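Local atomic coordinates of phosphoacetylglucosamine mutase (Aspergillus lentulus, PDB entry 5O9X), a protein that catalyses the interconversion of N-acetylglucosamine 6-phosphate and N-acetylglucosamine 1-phosphate, the reaction of a phosphoacetylglucosamine mutase. Residues Q336-N341 and K499-A504; P457-R462 and A520-A525; S469-Y474 and R537-V542; V513-E518 and R531-V536. The protein carries 1 engineered substitution. One frame throughout, in Å; residues are numbered along the deposited sequence. Where two conformers were deposited one is given.

Interaction 1 (Q336-N341 and K499-A504)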
# COMPACT_ATOMS: atom_id res chain seq x y z
N GLN A 336 -7.74 11.19 0.00
CA GLN A 336 -7.34 10.94 1.37
C GLN A 336 -8.26 9.87 1.96
O GLN A 336 -9.28 9.48 1.32
CB GLN A 336 -7.37 12.23 2.24
CG GLN A 336 -6.44 13.37 1.69
CD GLN A 336 -6.34 14.45 2.73
OE1 GLN A 336 -7.33 15.10 3.07
NE2 GLN A 336 -5.19 14.63 3.29
N THR A 337 -7.93 9.41 3.17
CA THR A 337 -8.94 8.72 4.00
C THR A 337 -9.16 9.53 5.29
O THR A 337 -8.47 10.53 5.54
CB THR A 337 -8.60 7.25 4.29
OG1 THR A 337 -7.49 7.14 5.24
CG2 THR A 337 -8.10 6.58 2.97
N ALA A 338 -10.03 9.01 6.15
CA ALA A 338 -10.43 9.71 7.38
C ALA A 338 -9.26 9.72 8.38
O ALA A 338 -9.26 10.57 9.26
CB ALA A 338 -11.69 9.02 7.96
N TYR A 339 -8.22 8.89 8.18
CA TYR A 339 -7.06 8.87 9.08
C TYR A 339 -6.16 10.08 8.77
O TYR A 339 -5.19 10.30 9.54
CB TYR A 339 -6.23 7.58 8.85
CG TYR A 339 -6.97 6.39 9.45
CD1 TYR A 339 -7.02 6.23 10.84
CD2 TYR A 339 -7.72 5.55 8.64
CE1 TYR A 339 -7.71 5.19 11.41
CE2 TYR A 339 -8.42 4.47 9.21
CZ TYR A 339 -8.44 4.36 10.60
OH TYR A 339 -9.19 3.36 11.21
N ALA A 340 -6.38 10.79 7.65
CA ALA A 340 -5.54 11.96 7.36
C ALA A 340 -5.70 13.04 8.43
O ALA A 340 -6.83 13.34 8.88
CB ALA A 340 -5.87 12.57 6.00
N ASN A 341 -4.60 13.61 8.86
CA ASN A 341 -4.68 14.69 9.84
C ASN A 341 -5.50 15.87 9.26
O ASN A 341 -5.32 16.25 8.09
CB ASN A 341 -3.27 15.19 10.14
CG ASN A 341 -3.24 16.01 11.39
OD1 ASN A 341 -3.55 17.21 11.34
ND2 ASN A 341 -2.92 15.37 12.50
N LYS A 499 -11.30 21.63 17.77
CA LYS A 499 -10.95 20.87 16.52
C LYS A 499 -11.06 19.33 16.76
O LYS A 499 -10.51 18.53 16.00
CB LYS A 499 -9.50 21.17 16.08
CG LYS A 499 -9.23 22.64 15.66
CD LYS A 499 -10.24 23.14 14.63
CE LYS A 499 -9.63 24.21 13.67
NZ LYS A 499 -8.26 24.48 14.15
N GLY A 500 -11.86 18.95 17.76
CA GLY A 500 -12.09 17.52 18.07
C GLY A 500 -12.67 16.73 16.93
O GLY A 500 -13.76 17.09 16.39
N ARG A 501 -11.99 15.63 16.56
CA ARG A 501 -12.51 14.74 15.52
C ARG A 501 -12.05 13.33 15.85
O ARG A 501 -10.86 13.09 16.05
CB ARG A 501 -12.07 15.18 14.11
CG ARG A 501 -13.01 14.68 12.98
CD ARG A 501 -12.66 15.18 11.56
NE ARG A 501 -12.17 14.05 10.82
CZ ARG A 501 -10.90 13.65 10.81
NH1 ARG A 501 -9.98 14.35 11.43
NH2 ARG A 501 -10.57 12.56 10.17
N SER A 502 -13.02 12.41 15.96
CA SER A 502 -12.69 11.01 16.27
C SER A 502 -13.60 10.08 15.54
O SER A 502 -14.77 10.40 15.31
CB SER A 502 -12.68 10.75 17.82
OG SER A 502 -12.28 9.41 18.09
N PHE A 503 -13.07 8.92 15.09
CA PHE A 503 -13.94 7.90 14.51
C PHE A 503 -13.38 6.51 14.86
O PHE A 503 -12.21 6.37 15.08
CB PHE A 503 -14.13 8.02 13.01
CG PHE A 503 -12.87 7.74 12.22
CD1 PHE A 503 -11.80 8.73 12.16
CD2 PHE A 503 -12.76 6.57 11.46
CE1 PHE A 503 -10.62 8.46 11.41
CE2 PHE A 503 -11.56 6.32 10.72
CZ PHE A 503 -10.49 7.24 10.74
N ALA A 504 -14.27 5.51 14.90
CA ALA A 504 -13.90 4.12 15.19
C ALA A 504 -14.38 3.21 14.04
O ALA A 504 -15.50 3.37 13.51
CB ALA A 504 -14.58 3.66 16.52
O HOH W 1 -10.40 4.49 13.40
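Phe503 drives an edge of its ring at the face of Tyr339 in an edge-to-face pair. The centroids lie 4.7 Å apart with the planes at 58°, and Phe503 CZ stands over the centre of the tyrosine ring, 3.5 Å from Tyr339 CE1. A second apolar contact uses a face of the phenylalanine: Ala338 CB sits over it in a CH-pi contact, displaced toward the rim and 3.5 Å from Phe503 CZ.

Over the opposite face of Phe503 lies a water that accepts a hydrogen bond from Tyr339 OH (2.7 Å) and donates one to Phe503 O. Tyr339 OH is also bonded to Arg505, further along the same strand as Phe503, and the Tyr339 side chain is about 5 Å from the bound glucose bisphosphate. Arg501 NH2 approaches Ala338 O at 2.6 Å near the guanidinium plane, but the N-H...O angle of 116° makes the bond weak, and with two conformers it remains doubtful. Arg501 also pairs with Glu518, in a geometry equally uncertain.

The seam between the Thr337-Ala340 turn of domain III and strand 501-506 of the C-terminal domain thus rests mainly on ring-on-ring and CH-pi packing, with the tyrosine hydroxyl held by a water and Arg505.

Interaction 2 (P457-R462 and A520-A525)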
# COMPACT_ATOMS: atom_id res chain seq x y z
N PRO A 457 -2.41 17.56 16.98
CA PRO A 457 -2.07 16.40 17.83
C PRO A 457 -3.09 15.31 17.59
O PRO A 457 -4.30 15.60 17.52
CB PRO A 457 -2.19 16.98 19.26
CG PRO A 457 -1.61 18.42 19.05
CD PRO A 457 -2.30 18.84 17.72
N SER A 458 -2.60 14.08 17.38
CA SER A 458 -3.53 12.96 17.11
C SER A 458 -3.09 11.70 17.82
O SER A 458 -1.95 11.61 18.37
CB SER A 458 -3.61 12.72 15.60
OG SER A 458 -2.37 12.19 15.12
N ARG A 459 -3.95 10.69 17.76
CA ARG A 459 -3.69 9.48 18.53
C ARG A 459 -4.44 8.34 17.90
O ARG A 459 -5.60 8.53 17.53
CB ARG A 459 -4.18 9.71 20.02
CG ARG A 459 -4.19 8.48 20.89
CD ARG A 459 -2.84 7.99 21.31
NE ARG A 459 -2.01 9.11 21.88
CZ ARG A 459 -0.92 8.93 22.62
NH1 ARG A 459 -0.54 7.70 22.94
NH2 ARG A 459 -0.19 9.97 23.04
N LEU A 460 -3.78 7.18 17.77
CA LEU A 460 -4.47 5.92 17.39
C LEU A 460 -4.55 5.00 18.58
O LEU A 460 -3.57 4.91 19.35
CB LEU A 460 -3.68 5.18 16.27
CG LEU A 460 -3.82 5.83 14.85
CD1 LEU A 460 -2.70 5.40 13.89
CD2 LEU A 460 -5.22 5.61 14.19
N VAL A 461 -5.68 4.32 18.77
CA VAL A 461 -5.78 3.27 19.82
C VAL A 461 -6.35 2.02 19.19
O VAL A 461 -7.43 2.10 18.54
CB VAL A 461 -6.77 3.68 20.95
CG1 VAL A 461 -6.80 2.62 22.11
CG2 VAL A 461 -6.39 5.03 21.50
N ARG A 462 -5.68 0.88 19.42
CA ARG A 462 -6.12 -0.38 18.83
C ARG A 462 -6.93 -1.03 19.94
O ARG A 462 -6.39 -1.25 21.03
CB ARG A 462 -4.90 -1.25 18.46
CG ARG A 462 -5.14 -2.59 17.71
CD ARG A 462 -3.79 -3.35 17.69
NE ARG A 462 -3.86 -4.62 16.96
CZ ARG A 462 -4.41 -5.71 17.51
NH1 ARG A 462 -4.86 -5.66 18.76
NH2 ARG A 462 -4.49 -6.83 16.81
N ALA A 520 -6.90 20.13 19.03
CA ALA A 520 -5.92 21.22 18.90
C ALA A 520 -4.74 21.09 19.81
O ALA A 520 -3.69 21.69 19.56
CB ALA A 520 -6.64 22.56 19.16
N SER A 521 -4.86 20.30 20.89
CA SER A 521 -3.79 20.19 21.86
C SER A 521 -3.58 18.71 22.21
O SER A 521 -4.50 17.87 22.01
CB SER A 521 -4.11 21.03 23.15
OG SER A 521 -5.11 20.36 23.92
N ARG A 522 -2.37 18.37 22.69
CA ARG A 522 -2.00 16.99 23.06
C ARG A 522 -2.96 16.38 24.13
O ARG A 522 -3.41 15.22 23.98
CB ARG A 522 -0.55 16.94 23.59
CG ARG A 522 0.01 15.57 24.05
CD ARG A 522 -0.48 14.30 23.27
NE ARG A 522 0.01 14.37 21.95
CZ ARG A 522 -0.48 13.81 20.85
NH1 ARG A 522 -1.52 12.97 20.83
NH2 ARG A 522 0.17 14.07 19.78
N SER A 523 -3.25 17.17 25.20
CA SER A 523 -4.15 16.71 26.25
C SER A 523 -5.55 16.39 25.70
O SER A 523 -6.16 15.39 26.08
CB SER A 523 -4.22 17.73 27.43
OG SER A 523 -2.93 17.57 28.02
N GLU A 524 -6.04 17.26 24.83
CA GLU A 524 -7.38 17.03 24.24
C GLU A 524 -7.41 15.80 23.36
O GLU A 524 -8.38 15.01 23.43
CB GLU A 524 -7.84 18.23 23.45
CG GLU A 524 -8.28 19.42 24.34
CD GLU A 524 -8.47 20.66 23.49
OE1 GLU A 524 -7.45 21.13 22.88
OE2 GLU A 524 -9.64 21.07 23.34
N ALA A 525 -6.41 15.66 22.50
CA ALA A 525 -6.47 14.50 21.56
C ALA A 525 -6.37 13.20 22.35
O ALA A 525 -7.03 12.23 22.01
CB ALA A 525 -5.36 14.56 20.53
O HOH W 2 0.37 13.90 17.02
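Arg522 lays one face of its guanidinium over Pro457 CB, with Arg522 NH2 3.8 Å from that carbon, while its edge turns to the backbone of Ser458. The chain is bent at chi2 (34°), which turns CD, and again at chi3; the guanidinium lies by the start of strand 458-463. In the guanidinium plane, Arg522 NH1 donates to Ser458 O over 2.8 Å at a nearly straight 163°, although the donor stands well above the carbonyl plane. Arg522 NH2 donates to a water at 2.8 Å that also accepts from Ser458 N, and one side chain thereby serves Ser458 O directly and Ser458 N through a water.

Arg459 crosses Arg522 at about a right angle, the two guanidinium planes 76° apart and Arg459 NH2 4.0 Å from Arg522 NH1. Asp526, one turn further along the helix, forms salt bridges with both arginines and probably offsets the repulsion of their like charges.

The same Pro457 ring also packs against the beginning of the helix, its CG 3.7 Å from Arg522 N. Ala525 CB comes up from the helix to 3.4 Å from Pro457 O.

Chemically, the arginine's hydrogen bond and the proline packing join the first turn of helix 522-539 to an outermost strand of the C-terminal domain's antiparallel sheet. The carbonyl of the strand's first residue thus has a helix arginine as its hydrogen-bond donor.

Interaction 3 (S469-Y474 and R537-V542)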
# COMPACT_ATOMS: atom_id res chain seq x y z
N SER A 469 -17.51 -7.60 13.94
CA SER A 469 -18.54 -7.56 12.89
C SER A 469 -19.75 -6.74 13.32
O SER A 469 -20.52 -6.33 12.46
CB SER A 469 -19.00 -8.94 12.44
OG SER A 469 -19.89 -9.51 13.39
N ILE A 470 -19.89 -6.44 14.60
CA ILE A 470 -20.99 -5.52 14.99
C ILE A 470 -20.66 -4.02 14.75
O ILE A 470 -21.54 -3.15 14.89
CB ILE A 470 -21.47 -5.74 16.43
CG1 ILE A 470 -20.45 -5.13 17.42
CG2 ILE A 470 -21.69 -7.25 16.70
CD1 ILE A 470 -20.89 -5.08 18.86
N PHE A 471 -19.40 -3.71 14.43
CA PHE A 471 -18.99 -2.29 14.14
C PHE A 471 -19.08 -2.06 12.64
O PHE A 471 -18.25 -2.59 11.87
CB PHE A 471 -17.57 -2.03 14.63
CG PHE A 471 -17.47 -2.08 16.12
CD1 PHE A 471 -17.63 -0.90 16.88
CD2 PHE A 471 -17.39 -3.33 16.80
CE1 PHE A 471 -17.53 -0.93 18.28
CE2 PHE A 471 -17.32 -3.36 18.18
CZ PHE A 471 -17.41 -2.19 18.93
N LYS A 472 -20.12 -1.36 12.20
CA LYS A 472 -20.40 -1.22 10.73
C LYS A 472 -20.39 0.29 10.43
O LYS A 472 -21.10 1.07 11.10
CB LYS A 472 -21.72 -1.88 10.29
CG LYS A 472 -21.80 -3.38 10.67
CD LYS A 472 -23.06 -4.13 10.17
CE LYS A 472 -24.36 -3.48 10.60
NZ LYS A 472 -25.29 -4.14 11.58
N ALA A 473 -19.53 0.67 9.53
CA ALA A 473 -19.32 2.09 9.30
C ALA A 473 -19.78 2.58 7.92
O ALA A 473 -19.83 1.81 6.97
CB ALA A 473 -17.83 2.42 9.53
N TYR A 474 -20.00 3.87 7.78
CA TYR A 474 -20.40 4.45 6.47
C TYR A 474 -19.85 5.89 6.36
O TYR A 474 -19.20 6.38 7.32
CB TYR A 474 -21.95 4.35 6.27
CG TYR A 474 -22.65 5.25 7.29
CD1 TYR A 474 -22.98 6.58 6.94
CD2 TYR A 474 -22.93 4.79 8.61
CE1 TYR A 474 -23.59 7.46 7.85
CE2 TYR A 474 -23.50 5.68 9.55
CZ TYR A 474 -23.81 6.98 9.16
OH TYR A 474 -24.41 7.81 10.08
N ARG A 537 -14.83 -0.24 23.60
CA ARG A 537 -14.44 -1.49 24.31
C ARG A 537 -15.67 -2.00 25.04
O ARG A 537 -16.03 -3.14 24.83
CB ARG A 537 -13.26 -1.27 25.26
CG ARG A 537 -12.48 -2.61 25.50
CD ARG A 537 -11.17 -2.35 26.34
NE ARG A 537 -10.15 -1.43 25.73
CZ ARG A 537 -10.00 -0.12 25.95
NH1 ARG A 537 -10.85 0.50 26.73
NH2 ARG A 537 -9.00 0.61 25.38
N ASP A 538 -16.34 -1.12 25.75
CA ASP A 538 -17.59 -1.38 26.42
C ASP A 538 -18.65 -1.97 25.45
O ASP A 538 -19.17 -3.10 25.69
CB ASP A 538 -18.04 -0.09 27.10
CG ASP A 538 -19.28 -0.25 27.93
OD1 ASP A 538 -20.10 -1.14 27.61
OD2 ASP A 538 -19.45 0.57 28.89
N ALA A 539 -18.93 -1.29 24.35
CA ALA A 539 -19.86 -1.84 23.34
C ALA A 539 -19.43 -3.21 22.75
O ALA A 539 -20.30 -4.01 22.38
CB ALA A 539 -20.06 -0.80 22.22
N GLY A 540 -18.10 -3.48 22.58
CA GLY A 540 -17.70 -4.56 21.70
C GLY A 540 -17.48 -5.86 22.45
O GLY A 540 -17.03 -6.85 21.88
N THR A 541 -17.86 -5.83 23.73
CA THR A 541 -17.28 -6.74 24.72
C THR A 541 -18.39 -7.23 25.67
O THR A 541 -18.12 -7.81 26.73
CB THR A 541 -16.02 -6.02 25.35
OG1 THR A 541 -14.88 -6.90 25.43
CG2 THR A 541 -16.30 -5.24 26.68
N VAL A 542 -19.64 -7.07 25.22
CA VAL A 542 -20.85 -7.30 26.07
C VAL A 542 -21.05 -8.78 26.46
O VAL A 542 -21.37 -9.62 25.63
CB VAL A 542 -22.15 -6.60 25.50
CG1 VAL A 542 -22.02 -5.07 25.56
CG2 VAL A 542 -22.51 -7.04 24.08
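Phe471 and Ile470 reach the end of helix 522-539 through different first torsions. In Phe471, chi1 of -68° sets CG anti to the carbonyl carbon and beside the backbone N, and the ring beyond it points its far edge at Gly540. In Ile470, chi1 of 76° wedges CG1 between the backbone N and the carbonyl carbon, and an extended chi2 of 171° then carries CD1 out to the same helix end.

The ring meets the glycine edge-on. Gly540 CA lies near the plane of the phenyl group, 3.7 Å from Phe471 CZ and equally far from Phe471 CE2. The absence of a side chain on Gly540 is what allows so close an approach to the backbone. Ala539 CB is a looser neighbour, 4.4 Å from Phe471 CZ. Ile470 CD1 arrives beside the last helical residue, 3.7 Å from Ala539 O, and stays 4.3 Å from Gly540 CA.

Pro483 touches Phe471, Ile470 and Ala539, and Val465 also packs on the phenylalanine. The backbone of Gly540 is hydrogen-bonded to that of Ala466, so the glycine has a polar anchor just ahead of the segment that brings the phenylalanine.

Nothing polar joins the two segments directly. The contact is apolar packing of an aromatic edge and a methyl against bare backbone, where the chain leaves helical geometry. It sets the C-terminal end of the helix against the 3-10 turn that leads into strand 472-474, and its hold rests on close fit, with no charge involved.

Interaction 4 (V513-E518 and R531-V536). With G16 (1,6-di-O-phosphono-alpha-D-glucopyranose), chain B.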
# COMPACT_ATOMS: atom_id res chain seq x y z
N VAL A 513 -10.72 -3.16 16.63
CA VAL A 513 -11.34 -1.94 16.19
C VAL A 513 -10.28 -0.83 16.36
O VAL A 513 -9.70 -0.68 17.46
CB VAL A 513 -12.63 -1.63 17.01
CG1 VAL A 513 -13.23 -0.25 16.67
CG2 VAL A 513 -13.67 -2.67 16.55
N ARG A 514 -10.21 0.06 15.34
CA ARG A 514 -9.28 1.20 15.44
C ARG A 514 -10.00 2.45 15.87
O ARG A 514 -11.05 2.75 15.32
CB ARG A 514 -8.63 1.47 14.06
CG ARG A 514 -7.86 0.27 13.51
CD ARG A 514 -6.90 0.70 12.38
NE ARG A 514 -6.27 -0.49 11.71
CZ ARG A 514 -5.31 -1.25 12.27
NH1 ARG A 514 -4.89 -1.01 13.54
NH2 ARG A 514 -4.80 -2.29 11.54
N VAL A 515 -9.37 3.21 16.77
CA VAL A 515 -9.89 4.52 17.14
C VAL A 515 -8.84 5.54 16.72
O VAL A 515 -7.66 5.41 17.10
CB VAL A 515 -10.13 4.60 18.67
CG1 VAL A 515 -10.43 6.05 19.13
CG2 VAL A 515 -11.31 3.63 19.04
N TYR A 516 -9.33 6.59 16.09
CA TYR A 516 -8.46 7.72 15.77
C TYR A 516 -9.07 8.95 16.44
O TYR A 516 -10.30 9.12 16.45
CB TYR A 516 -8.50 7.88 14.23
CG TYR A 516 -7.78 9.17 13.79
CD1 TYR A 516 -6.39 9.19 13.71
CD2 TYR A 516 -8.51 10.40 13.60
CE1 TYR A 516 -5.68 10.40 13.33
CE2 TYR A 516 -7.80 11.61 13.24
CZ TYR A 516 -6.40 11.58 13.12
OH TYR A 516 -5.66 12.76 12.81
N ALA A 517 -8.22 9.84 16.99
CA ALA A 517 -8.71 11.11 17.47
C ALA A 517 -7.66 12.16 17.13
O ALA A 517 -6.49 11.88 17.22
CB ALA A 517 -9.01 11.08 18.98
N GLU A 518 -8.11 13.35 16.80
CA GLU A 518 -7.27 14.53 16.72
C GLU A 518 -7.97 15.68 17.51
O GLU A 518 -9.21 15.69 17.66
CB GLU A 518 -6.96 14.90 15.27
CG GLU A 518 -8.22 15.26 14.47
CD GLU A 518 -7.95 15.55 12.99
OE1 GLU A 518 -6.92 14.99 12.46
OE2 GLU A 518 -8.79 16.27 12.35
N ARG A 531 -11.40 8.30 25.78
CA ARG A 531 -12.85 8.21 26.08
C ARG A 531 -13.64 7.46 24.99
O ARG A 531 -14.58 6.62 25.28
CB ARG A 531 -13.47 9.64 26.29
CG ARG A 531 -12.94 10.27 27.56
CD ARG A 531 -13.46 11.70 27.66
NE ARG A 531 -13.01 12.45 28.86
CZ ARG A 531 -13.73 12.57 29.99
NH1 ARG A 531 -14.91 11.94 30.15
NH2 ARG A 531 -13.26 13.31 30.98
N VAL A 532 -13.26 7.73 23.74
CA VAL A 532 -13.87 6.97 22.56
C VAL A 532 -13.47 5.50 22.66
O VAL A 532 -14.34 4.61 22.49
CB VAL A 532 -13.46 7.60 21.18
CG1 VAL A 532 -13.97 6.71 20.01
CG2 VAL A 532 -14.13 9.01 21.07
N ALA A 533 -12.16 5.22 22.88
CA ALA A 533 -11.81 3.79 22.97
C ALA A 533 -12.58 3.06 24.11
O ALA A 533 -12.88 1.87 23.99
CB ALA A 533 -10.30 3.68 23.23
N ASN A 534 -12.75 3.72 25.26
CA ASN A 534 -13.49 3.05 26.37
C ASN A 534 -14.96 2.80 25.97
O ASN A 534 -15.49 1.76 26.23
CB ASN A 534 -13.44 3.90 27.60
CG ASN A 534 -12.08 3.79 28.30
OD1 ASN A 534 -11.29 2.86 28.02
ND2 ASN A 534 -11.82 4.70 29.20
N ALA A 535 -15.57 3.74 25.28
CA ALA A 535 -16.97 3.54 24.73
C ALA A 535 -17.05 2.38 23.74
O ALA A 535 -18.01 1.54 23.76
CB ALA A 535 -17.48 4.86 24.12
N VAL A 536 -16.02 2.24 22.88
CA VAL A 536 -15.96 1.10 21.92
C VAL A 536 -15.76 -0.23 22.66
O VAL A 536 -16.40 -1.21 22.35
CB VAL A 536 -14.72 1.32 20.94
CG1 VAL A 536 -14.37 0.10 20.10
CG2 VAL A 536 -14.97 2.56 20.04
C1 G16 B . -3.35 -2.68 4.38
C2 G16 B . -3.99 -1.93 3.22
C3 G16 B . -4.04 -0.40 3.54
C4 G16 B . -4.74 -0.06 4.85
C5 G16 B . -4.05 -0.84 5.96
C6 G16 B . -4.79 -0.84 7.28
O1 G16 B . -2.00 -2.24 4.53
O2 G16 B . -3.35 -2.16 1.93
O3 G16 B . -4.58 0.22 2.44
O4 G16 B . -4.68 1.38 5.23
O5 G16 B . -4.03 -2.26 5.69
O6 G16 B . -6.13 -1.46 7.02
P G16 B . -7.12 -1.71 8.28
O1P G16 B . -7.24 -0.39 9.08
O2P G16 B . -6.47 -2.77 9.20
O3P G16 B . -8.45 -2.29 7.75
P' G16 B . -0.71 -3.25 4.41
O1X G16 B . -1.05 -4.31 3.32
O2X G16 B . -0.61 -4.02 5.76
O3X G16 B . 0.52 -2.42 4.26
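Val513 and Val515 pack against Val532 and Val536 on one side of a strand whose other side sends Arg514 to the bound ligand, and this difference between its two sides sets the contact apart. All four valines share one rotamer, with CG1 anti to the backbone N (chi1 between 168° and 174°). Strand 513-518 and helix 531-536 run nearly antiparallel, their axes 8.7 Å apart at closest approach, and the branched ends of the valines fill the interval.

Val513 and Val536 reach toward each other tip to tip, with Val513 CG1 3.6 Å from Val536 CG1. Val515 uses both methyls against the helix. Its CG1 meets Val532 CG1 at 3.7 Å, and its CG2 slides past Val536 CG2 at 3.9 Å while touching Ala533 CA at 4.0 Å. Ile490 and Leu493 of helix 486-495 also touch Val532.

The reverse side of the strand is polar. Arg514, extended from CG to NE, grips the 6-phosphate of the bound glucose 1,6-bisphosphate with two bonds: NE to O1P at 2.8 Å, with an N-H...O angle of 155°, and NH2 to O2P at 2.9 Å. Glu510 forms a salt bridge with the same NH2. Further along, Tyr516 OH donates to Glu518 OE1 at 2.6 Å.

One strand therefore has two chemistries back to back. Its dry valine face binds it to the helix by dispersion, and its polar face carries a phosphate-binding arginine of the ligand pocket.

How the interactions relate
From the N terminus, the chain first leaves strand 332-337 of domain III at 336-341, and interaction 1 closes a long loop when it meets strand 501-506 of the C-terminal domain. Interactions 2 and 3 open inside that loop, at 457-462 and 469-474, and close beyond it at opposite ends of helix 522-539; each therefore crosses interaction 1, and they cross each other. Interaction 4 begins after interaction 1 has closed, crosses interaction 2 and falls wholly within the span of interaction 3. Interactions 2, 3 and 4 fix the start, the end and the turns just before the end of one helix. The three-stranded sheet, with 513-518 at its centre, joins interactions 1, 2 and 4.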